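Local atomic coordinates of putative isomerase YbhH (PDB entry 6OTV), a protein that is of uncertain function but probably acts as an isomerase, with a diaminopimelate-epimerase-like fold. Residues A[199-208]-A[220-230]; A[275-286]-A[310-321]. All coordinates share one frame; numbering follows the deposited sequence.

Contact 1. Residues A[199-208]-A[220-230]; sequences VIIPAEYLGK and DKALLARIESI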
loop_
_atom_site.group_PDB
_atom_site.type_symbol
_atom_site.label_atom_id
_atom_site.label_comp_id
_atom_site.label_asym_id
_atom_site.label_seq_id
_atom_site.Cartn_x
_atom_site.Cartn_y
_atom_site.Cartn_z
ATOM N N VAL A 199 -7.843 24.060 -8.110
ATOM C CA VAL A 199 -8.962 24.942 -7.806
ATOM C C VAL A 199 -9.873 24.947 -9.027
ATOM O O VAL A 199 -9.457 25.341 -10.124
ATOM C CB VAL A 199 -8.499 26.360 -7.427
ATOM C CG1 VAL A 199 -7.385 26.836 -8.349
ATOM C CG2 VAL A 199 -9.670 27.327 -7.444
ATOM N N ILE A 200 -11.102 24.484 -8.839
ATOM C CA ILE A 200 -12.038 24.282 -9.936
ATOM C C ILE A 200 -12.894 25.532 -10.077
ATOM O O ILE A 200 -13.607 25.915 -9.143
ATOM C CB ILE A 200 -12.898 23.034 -9.694
ATOM C CG1 ILE A 200 -11.999 21.797 -9.664
ATOM C CG2 ILE A 200 -13.980 22.907 -10.753
ATOM C CD1 ILE A 200 -12.679 20.561 -9.166
ATOM N N ILE A 201 -12.817 26.173 -11.239
ATOM C CA ILE A 201 -13.456 27.458 -11.492
ATOM C C ILE A 201 -14.382 27.299 -12.688
ATOM O O ILE A 201 -13.936 26.846 -13.745
ATOM C CB ILE A 201 -12.432 28.576 -11.762
ATOM C CG1 ILE A 201 -11.350 28.584 -10.681
ATOM C CG2 ILE A 201 -13.133 29.928 -11.861
ATOM C CD1 ILE A 201 -10.149 29.433 -11.028
ATOM N N PRO A 202 -15.662 27.654 -12.578
ATOM C CA PRO A 202 -16.534 27.660 -13.762
ATOM C C PRO A 202 -16.078 28.707 -14.769
ATOM O O PRO A 202 -15.874 29.875 -14.427
ATOM C CB PRO A 202 -17.916 27.992 -13.186
ATOM C CG PRO A 202 -17.825 27.647 -11.732
ATOM C CD PRO A 202 -16.409 27.932 -11.340
ATOM N N ALA A 203 -15.924 28.276 -16.024
ATOM C CA ALA A 203 -15.425 29.172 -17.062
ATOM C C ALA A 203 -16.352 30.365 -17.266
ATOM O O ALA A 203 -15.888 31.489 -17.503
ATOM C CB ALA A 203 -15.243 28.405 -18.371
ATOM N N GLU A 204 -17.667 30.146 -17.169
ATOM C CA GLU A 204 -18.619 31.217 -17.443
ATOM C C GLU A 204 -18.520 32.347 -16.425
ATOM O O GLU A 204 -18.816 33.500 -16.756
ATOM C CB GLU A 204 -20.043 30.661 -17.485
ATOM C CG GLU A 204 -20.314 29.768 -18.685
ATOM C CD GLU A 204 -21.736 29.240 -18.713
ATOM O OE1 GLU A 204 -22.577 29.744 -17.941
ATOM O OE2 GLU A 204 -22.011 28.316 -19.505
ATOM N N TYR A 205 -18.105 32.047 -15.194
ATOM C CA TYR A 205 -17.965 33.107 -14.202
ATOM C C TYR A 205 -16.784 34.023 -14.483
ATOM O O TYR A 205 -16.701 35.100 -13.885
ATOM C CB TYR A 205 -17.847 32.506 -12.802
ATOM C CG TYR A 205 -19.185 32.333 -12.120
ATOM C CD1 TYR A 205 -19.885 31.135 -12.204
ATOM C CD2 TYR A 205 -19.755 33.376 -11.400
ATOM C CE1 TYR A 205 -21.111 30.979 -11.581
ATOM C CE2 TYR A 205 -20.978 33.233 -10.776
ATOM C CZ TYR A 205 -21.653 32.033 -10.868
ATOM O OH TYR A 205 -22.871 31.895 -10.243
ATOM N N LEU A 206 -15.878 33.633 -15.380
ATOM C CA LEU A 206 -14.795 34.501 -15.821
ATOM C C LEU A 206 -15.031 35.038 -17.228
ATOM O O LEU A 206 -14.088 35.487 -17.884
ATOM C CB LEU A 206 -13.458 33.762 -15.751
ATOM C CG LEU A 206 -13.033 33.266 -14.367
ATOM C CD1 LEU A 206 -11.610 32.737 -14.408
ATOM C CD2 LEU A 206 -13.170 34.367 -13.319
ATOM N N GLY A 207 -16.275 34.994 -17.705
ATOM C CA GLY A 207 -16.592 35.525 -19.016
ATOM C C GLY A 207 -16.139 34.671 -20.176
ATOM O O GLY A 207 -15.986 35.185 -21.287
ATOM N N LYS A 208 -15.922 33.378 -19.952
ATOM C CA LYS A 208 -15.458 32.465 -20.984
ATOM C C LYS A 208 -16.451 31.327 -21.157
ATOM O O LYS A 208 -17.121 30.914 -20.205
ATOM C CB LYS A 208 -14.071 31.901 -20.640
ATOM C CG LYS A 208 -12.957 32.927 -20.731
ATOM C CD LYS A 208 -12.862 33.478 -22.143
ATOM C CE LYS A 208 -11.817 34.562 -22.240
ATOM N NZ LYS A 208 -11.660 35.066 -23.634
ATOM N N ASP A 220 -5.569 36.025 -23.805
ATOM C CA ASP A 220 -6.390 36.857 -22.935
ATOM C C ASP A 220 -5.653 37.136 -21.633
ATOM O O ASP A 220 -5.805 36.395 -20.657
ATOM C CB ASP A 220 -7.736 36.180 -22.662
ATOM C CG ASP A 220 -8.770 37.137 -22.090
ATOM O OD1 ASP A 220 -8.409 38.009 -21.272
ATOM O OD2 ASP A 220 -9.954 37.014 -22.462
ATOM N N LYS A 221 -4.857 38.210 -21.610
ATOM C CA LYS A 221 -4.069 38.526 -20.423
ATOM C C LYS A 221 -4.947 38.977 -19.262
ATOM O O LYS A 221 -4.570 38.801 -18.098
ATOM C CB LYS A 221 -3.026 39.593 -20.753
ATOM C CG LYS A 221 -1.632 39.031 -21.017
ATOM C CD LYS A 221 -1.635 38.030 -22.165
ATOM C CE LYS A 221 -0.300 37.309 -22.287
ATOM N NZ LYS A 221 0.009 36.495 -21.077
ATOM N N ALA A 222 -6.115 39.553 -19.554
ATOM C CA ALA A 222 -7.039 39.911 -18.483
ATOM C C ALA A 222 -7.615 38.667 -17.814
ATOM O O ALA A 222 -7.839 38.659 -16.597
ATOM C CB ALA A 222 -8.156 40.801 -19.028
ATOM N N LEU A 223 -7.859 37.605 -18.588
ATOM C CA LEU A 223 -8.321 36.346 -18.005
ATOM C C LEU A 223 -7.238 35.709 -17.143
ATOM O O LEU A 223 -7.511 35.240 -16.032
ATOM C CB LEU A 223 -8.760 35.379 -19.106
ATOM C CG LEU A 223 -8.985 33.928 -18.665
ATOM C CD1 LEU A 223 -10.165 33.823 -17.705
ATOM C CD2 LEU A 223 -9.179 33.016 -19.867
ATOM N N LEU A 224 -6.000 35.679 -17.645
ATOM C CA LEU A 224 -4.903 35.095 -16.882
ATOM C C LEU A 224 -4.666 35.843 -15.579
ATOM O O LEU A 224 -4.224 35.247 -14.590
ATOM C CB LEU A 224 -3.628 35.076 -17.727
ATOM C CG LEU A 224 -3.717 34.334 -19.063
ATOM C CD1 LEU A 224 -2.364 34.332 -19.759
ATOM C CD2 LEU A 224 -4.229 32.913 -18.868
ATOM N N ALA A 225 -4.956 37.145 -15.555
ATOM C CA ALA A 225 -4.844 37.900 -14.312
ATOM C C ALA A 225 -5.944 37.511 -13.333
ATOM O O ALA A 225 -5.679 37.305 -12.143
ATOM C CB ALA A 225 -4.885 39.400 -14.602
ATOM N N ARG A 226 -7.187 37.406 -13.816
ATOM C CA ARG A 226 -8.285 36.994 -12.947
ATOM C C ARG A 226 -8.082 35.581 -12.418
ATOM O O ARG A 226 -8.453 35.286 -11.277
ATOM C CB ARG A 226 -9.616 37.097 -13.692
ATOM C CG ARG A 226 -10.244 38.478 -13.643
ATOM C CD ARG A 226 -11.634 38.485 -14.261
ATOM N NE ARG A 226 -12.409 39.653 -13.844
ATOM C CZ ARG A 226 -12.382 40.833 -14.457
ATOM N NH1 ARG A 226 -11.616 41.013 -15.523
ATOM N NH2 ARG A 226 -13.123 41.836 -14.002
ATOM N N ILE A 227 -7.490 34.698 -13.226
ATOM C CA ILE A 227 -7.210 33.343 -12.765
ATOM C C ILE A 227 -6.149 33.359 -11.670
ATOM O O ILE A 227 -6.270 32.654 -10.661
ATOM C CB ILE A 227 -6.796 32.450 -13.949
ATOM C CG1 ILE A 227 -7.977 32.233 -14.895
ATOM C CG2 ILE A 227 -6.264 31.115 -13.457
ATOM C CD1 ILE A 227 -7.652 31.358 -16.089
ATOM N N GLU A 228 -5.100 34.170 -11.842
ATOM C CA GLU A 228 -4.036 34.229 -10.843
ATOM C C GLU A 228 -4.544 34.779 -9.516
ATOM O O GLU A 228 -4.150 34.292 -8.450
ATOM C CB GLU A 228 -2.874 35.076 -11.362
ATOM C CG GLU A 228 -1.873 34.302 -12.197
ATOM C CD GLU A 228 -1.101 33.285 -11.379
ATOM O OE1 GLU A 228 -0.931 33.502 -10.160
ATOM O OE2 GLU A 228 -0.667 32.266 -11.953
ATOM N N SER A 229 -5.410 35.794 -9.562
ATOM C CA SER A 229 -5.980 36.339 -8.334
ATOM C C SER A 229 -6.677 35.256 -7.522
ATOM O O SER A 229 -6.578 35.230 -6.290
ATOM C CB SER A 229 -6.958 37.468 -8.666
ATOM O OG SER A 229 -7.698 37.854 -7.522
ATOM N N ILE A 230 -7.379 34.348 -8.198
ATOM C CA ILE A 230 -8.064 33.272 -7.494
ATOM C C ILE A 230 -7.083 32.185 -7.065
ATOM O O ILE A 230 -7.257 31.574 -6.005
ATOM C CB ILE A 230 -9.189 32.703 -8.375
ATOM C CG1 ILE A 230 -10.088 33.833 -8.880
ATOM C CG2 ILE A 230 -10.011 31.682 -7.605
ATOM C CD1 ILE A 230 -11.156 33.377 -9.851
#

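Contact 2. Residues A[275-286]-A[310-321]; sequences RALAITGAIAIS and IEHPSGALDVHL. With PO4 (phosphate ion), chain I.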
loop_
_atom_site.group_PDB
_atom_site.type_symbol
_atom_site.label_atom_id
_atom_site.label_comp_id
_atom_site.label_asym_id
_atom_site.label_seq_id
_atom_site.Cartn_x
_atom_site.Cartn_y
_atom_site.Cartn_z
ATOM N N ARG A 275 -2.480 21.815 -23.489
ATOM C CA ARG A 275 -3.054 21.416 -24.770
ATOM C C ARG A 275 -3.961 20.199 -24.641
ATOM O O ARG A 275 -4.821 19.983 -25.501
ATOM C CB ARG A 275 -1.939 21.128 -25.776
ATOM C CG ARG A 275 -0.960 22.280 -25.958
ATOM C CD ARG A 275 -1.326 23.150 -27.151
ATOM N NE ARG A 275 -0.707 22.676 -28.387
ATOM C CZ ARG A 275 -1.294 21.864 -29.260
ATOM N NH1 ARG A 275 -2.526 21.426 -29.040
ATOM N NH2 ARG A 275 -0.649 21.489 -30.357
ATOM N N ALA A 276 -3.779 19.396 -23.596
ATOM C CA ALA A 276 -4.652 18.265 -23.319
ATOM C C ALA A 276 -5.092 18.312 -21.863
ATOM O O ALA A 276 -5.768 19.259 -21.447
ATOM C CB ALA A 276 -3.949 16.943 -23.635
ATOM N N LEU A 277 -4.701 17.310 -21.078
ATOM C CA LEU A 277 -5.074 17.247 -19.673
ATOM C C LEU A 277 -4.160 16.262 -18.960
ATOM O O LEU A 277 -3.915 15.162 -19.460
ATOM C CB LEU A 277 -6.541 16.828 -19.503
ATOM C CG LEU A 277 -6.991 16.535 -18.071
ATOM C CD1 LEU A 277 -6.929 17.791 -17.213
ATOM C CD2 LEU A 277 -8.385 15.934 -18.057
ATOM N N ALA A 278 -3.666 16.660 -17.790
ATOM C CA ALA A 278 -2.844 15.767 -16.986
ATOM C C ALA A 278 -3.703 14.697 -16.324
ATOM O O ALA A 278 -4.840 14.953 -15.913
ATOM C CB ALA A 278 -2.079 16.555 -15.922
ATOM N N ILE A 279 -3.151 13.484 -16.226
ATOM C CA ILE A 279 -3.869 12.382 -15.592
ATOM C C ILE A 279 -4.231 12.736 -14.155
ATOM O O ILE A 279 -5.355 12.484 -13.701
ATOM C CB ILE A 279 -3.034 11.089 -15.662
ATOM C CG1 ILE A 279 -2.761 10.705 -17.120
ATOM C CG2 ILE A 279 -3.732 9.956 -14.916
ATOM C CD1 ILE A 279 -4.011 10.460 -17.927
ATOM N N THR A 280 -3.290 13.332 -13.418
ATOM C CA THR A 280 -3.576 13.733 -12.045
ATOM C C THR A 280 -4.695 14.762 -11.997
ATOM O O THR A 280 -5.576 14.693 -11.130
ATOM C CB THR A 280 -2.315 14.281 -11.376
ATOM O OG1 THR A 280 -1.822 15.400 -12.122
ATOM C CG2 THR A 280 -1.241 13.208 -11.310
ATOM N N GLY A 281 -4.685 15.723 -12.923
ATOM C CA GLY A 281 -5.797 16.655 -13.010
ATOM C C GLY A 281 -7.109 15.958 -13.309
ATOM O O GLY A 281 -8.158 16.328 -12.775
ATOM N N ALA A 282 -7.067 14.928 -14.159
ATOM C CA ALA A 282 -8.278 14.179 -14.470
ATOM C C ALA A 282 -8.819 13.472 -13.234
ATOM O O ALA A 282 -10.038 13.361 -13.058
ATOM C CB ALA A 282 -8.006 13.180 -15.596
ATOM N N ILE A 283 -7.929 12.993 -12.362
ATOM C CA ILE A 283 -8.372 12.365 -11.119
ATOM C C ILE A 283 -9.127 13.374 -10.262
ATOM O O ILE A 283 -10.212 13.088 -9.740
ATOM C CB ILE A 283 -7.176 11.770 -10.354
ATOM C CG1 ILE A 283 -6.381 10.805 -11.238
ATOM C CG2 ILE A 283 -7.647 11.084 -9.079
ATOM C CD1 ILE A 283 -7.214 9.726 -11.876
ATOM N N ALA A 284 -8.563 14.575 -10.114
ATOM C CA ALA A 284 -9.164 15.584 -9.248
ATOM C C ALA A 284 -10.523 16.030 -9.774
ATOM O O ALA A 284 -11.495 16.119 -9.015
ATOM C CB ALA A 284 -8.220 16.779 -9.108
ATOM N N ILE A 285 -10.609 16.314 -11.076
ATOM C CA ILE A 285 -11.853 16.814 -11.657
ATOM C C ILE A 285 -12.941 15.747 -11.597
ATOM O O ILE A 285 -14.085 16.028 -11.220
ATOM C CB ILE A 285 -11.614 17.289 -13.099
ATOM C CG1 ILE A 285 -10.601 18.429 -13.112
ATOM C CG2 ILE A 285 -12.923 17.722 -13.737
ATOM C CD1 ILE A 285 -9.879 18.572 -14.423
ATOM N N SER A 286 -12.606 14.512 -11.979
ATOM C CA SER A 286 -13.593 13.439 -11.922
ATOM C C SER A 286 -14.068 13.204 -10.493
ATOM O O SER A 286 -15.243 12.894 -10.264
ATOM C CB SER A 286 -13.010 12.156 -12.517
ATOM O OG SER A 286 -11.891 11.711 -11.768
ATOM N N ILE A 310 -13.880 12.951 -19.262
ATOM C CA ILE A 310 -13.431 14.334 -19.111
ATOM C C ILE A 310 -12.955 14.836 -20.468
ATOM O O ILE A 310 -11.999 14.293 -21.037
ATOM C CB ILE A 310 -12.300 14.468 -18.079
ATOM C CG1 ILE A 310 -12.584 13.642 -16.821
ATOM C CG2 ILE A 310 -12.068 15.937 -17.733
ATOM C CD1 ILE A 310 -13.720 14.152 -15.994
ATOM N N GLU A 311 -13.592 15.890 -20.968
ATOM C CA GLU A 311 -13.213 16.481 -22.243
ATOM C C GLU A 311 -12.181 17.582 -22.032
ATOM O O GLU A 311 -12.228 18.317 -21.040
ATOM C CB GLU A 311 -14.449 17.027 -22.967
ATOM C CG GLU A 311 -15.468 15.939 -23.296
ATOM C CD GLU A 311 -16.702 16.455 -24.017
ATOM O OE1 GLU A 311 -16.849 17.687 -24.167
ATOM O OE2 GLU A 311 -17.531 15.618 -24.435
ATOM N N HIS A 312 -11.246 17.684 -22.968
ATOM C CA HIS A 312 -10.155 18.645 -22.897
ATOM C C HIS A 312 -9.855 19.101 -24.317
ATOM O O HIS A 312 -10.413 18.559 -25.279
ATOM C CB HIS A 312 -8.922 18.026 -22.213
ATOM C CG HIS A 312 -8.396 16.801 -22.890
ATOM N ND1 HIS A 312 -7.613 16.853 -24.023
ATOM C CD2 HIS A 312 -8.534 15.488 -22.587
ATOM C CE1 HIS A 312 -7.296 15.624 -24.392
ATOM N NE2 HIS A 312 -7.841 14.779 -23.537
ATOM N N PRO A 313 -8.993 20.118 -24.487
ATOM C CA PRO A 313 -8.802 20.699 -25.832
ATOM C C PRO A 313 -8.506 19.710 -26.953
ATOM O O PRO A 313 -8.876 19.981 -28.101
ATOM C CB PRO A 313 -7.622 21.653 -25.622
ATOM C CG PRO A 313 -7.778 22.110 -24.234
ATOM C CD PRO A 313 -8.306 20.931 -23.462
ATOM N N SER A 314 -7.856 18.579 -26.676
ATOM C CA SER A 314 -7.423 17.683 -27.744
ATOM C C SER A 314 -8.027 16.285 -27.636
ATOM O O SER A 314 -7.461 15.333 -28.178
ATOM C CB SER A 314 -5.894 17.601 -27.787
ATOM O OG SER A 314 -5.336 17.648 -26.487
ATOM N N GLY A 315 -9.161 16.141 -26.976
ATOM C CA GLY A 315 -9.811 14.845 -26.914
ATOM C C GLY A 315 -10.568 14.683 -25.605
ATOM O O GLY A 315 -11.021 15.661 -25.012
ATOM N N ALA A 316 -10.697 13.426 -25.183
ATOM C CA ALA A 316 -11.392 13.092 -23.950
ATOM C C ALA A 316 -10.673 11.940 -23.268
ATOM O O ALA A 316 -9.947 11.169 -23.901
ATOM C CB ALA A 316 -12.863 12.728 -24.198
ATOM N N LEU A 317 -10.891 11.827 -21.961
ATOM C CA LEU A 317 -10.219 10.826 -21.144
ATOM C C LEU A 317 -11.237 10.192 -20.210
ATOM O O LEU A 317 -12.017 10.902 -19.567
ATOM C CB LEU A 317 -9.069 11.457 -20.349
ATOM C CG LEU A 317 -8.016 10.551 -19.708
ATOM C CD1 LEU A 317 -8.343 10.303 -18.255
ATOM C CD2 LEU A 317 -7.882 9.232 -20.459
ATOM N N ASP A 318 -11.237 8.862 -20.148
ATOM C CA ASP A 318 -12.134 8.122 -19.268
ATOM C C ASP A 318 -11.456 7.861 -17.930
ATOM O O ASP A 318 -10.334 7.346 -17.884
ATOM C CB ASP A 318 -12.552 6.796 -19.909
ATOM C CG ASP A 318 -13.632 6.967 -20.962
ATOM O OD1 ASP A 318 -14.574 7.756 -20.734
ATOM O OD2 ASP A 318 -13.538 6.306 -22.018
ATOM N N VAL A 319 -12.134 8.224 -16.845
ATOM C CA VAL A 319 -11.683 7.926 -15.491
ATOM C C VAL A 319 -12.756 7.081 -14.822
ATOM O O VAL A 319 -13.926 7.476 -14.783
ATOM C CB VAL A 319 -11.415 9.198 -14.668
ATOM C CG1 VAL A 319 -10.876 8.830 -13.286
ATOM C CG2 VAL A 319 -10.450 10.122 -15.394
ATOM N N HIS A 320 -12.362 5.914 -14.323
ATOM C CA HIS A 320 -13.269 5.048 -13.581
ATOM C C HIS A 320 -13.119 5.341 -12.095
ATOM O O HIS A 320 -12.017 5.241 -11.544
ATOM C CB HIS A 320 -12.989 3.574 -13.870
ATOM C CG HIS A 320 -13.945 2.640 -13.194
ATOM N ND1 HIS A 320 -13.630 1.958 -12.038
ATOM C CD2 HIS A 320 -15.215 2.287 -13.504
ATOM C CE1 HIS A 320 -14.661 1.219 -11.670
ATOM N NE2 HIS A 320 -15.636 1.400 -12.543
ATOM N N LEU A 321 -14.220 5.716 -11.457
ATOM C CA LEU A 321 -14.255 5.976 -10.028
ATOM C C LEU A 321 -14.954 4.835 -9.299
ATOM O O LEU A 321 -15.761 4.098 -9.872
ATOM C CB LEU A 321 -14.968 7.298 -9.729
ATOM C CG LEU A 321 -14.186 8.576 -10.023
ATOM C CD1 LEU A 321 -14.889 9.765 -9.399
ATOM C CD2 LEU A 321 -12.766 8.465 -9.498
HETATM P P PO4 I . 0.284 13.582 -17.888
HETATM O O1 PO4 I . 0.800 15.002 -17.977
HETATM O O2 PO4 I . 1.174 12.666 -18.692
HETATM O O3 PO4 I . 0.257 13.142 -16.440
HETATM O O4 PO4 I . -1.112 13.515 -18.458
#

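Contact 1. Residues A[199-208]-A[220-230]
The carboxylate of D220 is the flat group that crosses this contact, meeting the ammonium group of K208 on one oxygen and the helix backbone on the other. K208 NZ lies 2.8 Å from D220 OD2 in a salt bridge that uses the anti lone pair, the one turned away from OD1. OD1 is approached from above the carboxylate plane, 52° out of it, by L223 N at 2.8 Å. D220 is thus both N-cap of the helix and partner of K208, and the two bonds should limit the rotation of its carboxylate. The lysine chain bends at chi2 (-60°), then runs extended past L223, with CE 3.9 Å from L223 CD2.

L206 drives its isobutyl group at the helix. Its CD1 rests against both L223 CD1 and I227 CG1, the latter 3.7 Å away, both side chains crossing it at about a right angle. The other branch, CD2, slides past I230 CD1 at 4.1 Å. Earlier in the chain, on the strand itself, I201 CD1 and I230 CG2 meet tip to tip.

After strand 197-202 the 3-10 turn 204-205 brings L206 and K208 against helix 221-237, and helix 214-219 lies between the two segments. Helix 221-237 packs on the strand's face, where I227 also touches P251 of strand 250-255, while I201 reaches V187 and V189 of strand 187-193.

Contact 2. Residues A[275-286]-A[310-321]
S314 OG donates a 2.6 Å hydrogen bond to R275 O, 34° out of the carbonyl plane, joining the hairpin turn to the lead-in of the helix. Beside it, the H312 ring lies with ND1 3.4 Å from A276 CA and has L277 N over one face, toward the rim, G315 O over the centre of the other, and S314 OG in plane at the edge. S314 N donates to H312 ND1 at 3.2 Å. With chi1 at 58°, H312 CG stands between the backbone N and carbonyl carbon, which tucks the ring back over the type I turn.

Further along, L277 CD2 rests on I310 CG2, and A282 CB touches both L317 CD1 and V319 CG2, 3.9 Å from each. I283 CD1 crosses V319 CG1 at about a right angle, and S286 OG lies 3.4 Å from V319 CG1.

At the helix start, I279 N donates to phosphate O4 at 3.0 Å; G94 N and N95 ND2 also bind this ion. Helix 279-286 crosses strand 315-321 of the antiparallel hairpin at 55°; an anion at its start, though probably from the crystallisation liquor, would suit the cleft of the diaminopimelate epimerase fold, where helix N termini face the substrate.

In the fold
Contacts 1 and 2 follow one another along the chain, their centres about 19 Å apart and their nearest atoms about 5 Å apart without touching. They are linked through strands: 197-202 of contact 1 pairs with 250-255, which pairs with 263-267, which pairs with 306-312 of contact 2. Contact 2 is the more central, about 9 Å from the centre of the chain against about 23 Å for contact 1. The phosphate belongs to contact 2 and is shared with G94 and N95 at the start of helix 94-106. Two helix starts thus meet at one anion, which may mark the substrate cleft of this family; contact 1 has no part in holding it.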